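Side-chain contact in putative transcriptional regulator, sugar-binding family (Arthrobacter aurescens, PDB 3NZE), which probably binds DNA and a sugar effector as a transcriptional regulator of the SorC family: residues 204-207 with 208-211. Numbering follows the deposited sequence. Where two conformers were deposited one is given.
Sequences DGIT and LNER
N209 turns its side chain back over I206, three residues earlier, where the chain winds into a 3-10 turn. Its CB sits 3.5 Å from I206 O, the carbonyl oxygen that also accepts the backbone N-H of N209 at 3.0 Å from N to O. That bond is bent, 141° at the hydrogen, and the donor stands above the carbonyl plane. With N209 CG anti to its own carbonyl carbon (chi1 -77°), the amide is carried across the isoleucine: CG lies 4.2 Å from both CB and CG2 of I206, and ND2 comes within 3.7 Å of I206 CB and 4.0 Å of I206 CD1. ND2 rests on the hydrocarbon of I206 and makes a weak hydrogen bond to S203 O, while OD1 accepts the backbone N-H of F196. Asparagine suits the place, being short enough to lie on I206 and able both to donate and to accept; a leucine here would probably leave the backbone N-H of F196 without its acceptor and S203 O without its weak donor. Branched I206 offers a broad apolar surface, its CG2 also reaching L208 CB at 4.4 Å. Apolar L208 is buried and touches F125 and L175, whereas T207 and E210 are exposed, as suits polar side chains. One residue on, E210 N donates to T207 O at 3.2 Å. The successive i to i+3 backbone bonds, continued by R211 N to L208 O, are the signature of a short 3-10 helix, here in the loop between strand 195-198 and helix 217-221 of the putative sugar-binding domain, with N209 tying it to that strand.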
loop_
_atom_site.group_PDB
_atom_site.type_symbol
_atom_site.label_atom_id
_atom_site.label_comp_id
_atom_site.label_asym_id
_atom_site.label_seq_id
_atom_site.Cartn_x
_atom_site.Cartn_y
_atom_site.Cartn_z
ATOM N N ASP A 204 -10.500 13.723 4.500
ATOM C CA ASP A 204 -11.032 14.964 3.960
ATOM C C ASP A 204 -10.285 16.129 4.593
ATOM O O ASP A 204 -9.865 16.051 5.749
ATOM C CB ASP A 204 -12.520 15.079 4.288
ATOM C CG ASP A 204 -12.774 15.225 5.784
ATOM O OD1 ASP A 204 -12.470 14.271 6.542
ATOM O OD2 ASP A 204 -13.269 16.297 6.206
ATOM N N GLY A 205 -10.116 17.208 3.840
ATOM C CA GLY A 205 -9.524 18.413 4.390
ATOM C C GLY A 205 -8.050 18.279 4.739
ATOM O O GLY A 205 -7.550 18.981 5.623
ATOM N N ILE A 206 -7.353 17.378 4.052
ATOM C CA ILE A 206 -5.914 17.260 4.224
ATOM C C ILE A 206 -5.220 17.902 3.031
ATOM O O ILE A 206 -5.312 17.421 1.910
ATOM C CB ILE A 206 -5.461 15.790 4.380
ATOM C CG1 ILE A 206 -6.066 15.179 5.648
ATOM C CG2 ILE A 206 -3.935 15.693 4.405
ATOM C CD1 ILE A 206 -5.670 13.731 5.861
ATOM N N THR A 207 -4.561 19.024 3.291
ATOM C CA THR A 207 -3.931 19.819 2.259
ATOM C C THR A 207 -3.031 18.992 1.330
ATOM O O THR A 207 -3.096 19.127 0.107
ATOM C CB THR A 207 -3.128 20.957 2.920
ATOM O OG1 THR A 207 -3.985 22.094 3.073
ATOM C CG2 THR A 207 -1.922 21.328 2.093
ATOM N N LEU A 208 -2.204 18.131 1.909
ATOM C CA LEU A 208 -1.270 17.326 1.114
ATOM C C LEU A 208 -1.961 16.418 0.095
ATOM O O LEU A 208 -1.390 16.106 -0.949
ATOM C CB LEU A 208 -0.342 16.507 2.020
ATOM C CG LEU A 208 0.928 17.262 2.411
ATOM C CD1 LEU A 208 1.722 16.498 3.448
ATOM C CD2 LEU A 208 1.778 17.537 1.173
ATOM N N ASN A 209 -3.192 16.004 0.383
ATOM C CA ASN A 209 -3.891 15.107 -0.532
ATOM C C ASN A 209 -4.225 15.723 -1.894
ATOM O O ASN A 209 -4.462 14.993 -2.859
ATOM C CB ASN A 209 -5.121 14.465 0.121
ATOM C CG ASN A 209 -4.746 13.336 1.059
ATOM O OD1 ASN A 209 -3.636 12.816 0.992
ATOM N ND2 ASN A 209 -5.673 12.952 1.946
ATOM N N GLU A 210 -4.223 17.053 -1.984
ATOM C CA GLU A 210 -4.449 17.686 -3.282
ATOM C C GLU A 210 -3.236 17.564 -4.193
ATOM O O GLU A 210 -3.303 17.906 -5.385
ATOM C CB GLU A 210 -4.830 19.147 -3.115
ATOM C CG GLU A 210 -6.127 19.331 -2.362
ATOM C CD GLU A 210 -6.550 20.763 -2.341
ATOM O OE1 GLU A 210 -5.657 21.635 -2.390
ATOM O OE2 GLU A 210 -7.770 21.017 -2.280
ATOM N N ARG A 211 -2.136 17.057 -3.645
ATOM C CA ARG A 211 -0.900 16.869 -4.399
ATOM C C ARG A 211 -0.589 15.389 -4.649
ATOM O O ARG A 211 0.429 15.043 -5.261
ATOM C CB ARG A 211 0.259 17.543 -3.663
ATOM C CG ARG A 211 0.189 19.069 -3.710
ATOM C CD ARG A 211 0.980 19.692 -2.585
ATOM N NE ARG A 211 2.359 19.220 -2.563
ATOM C CZ ARG A 211 3.226 19.493 -1.593
ATOM N NH1 ARG A 211 2.851 20.227 -0.547
ATOM N NH2 ARG A 211 4.462 19.020 -1.660
#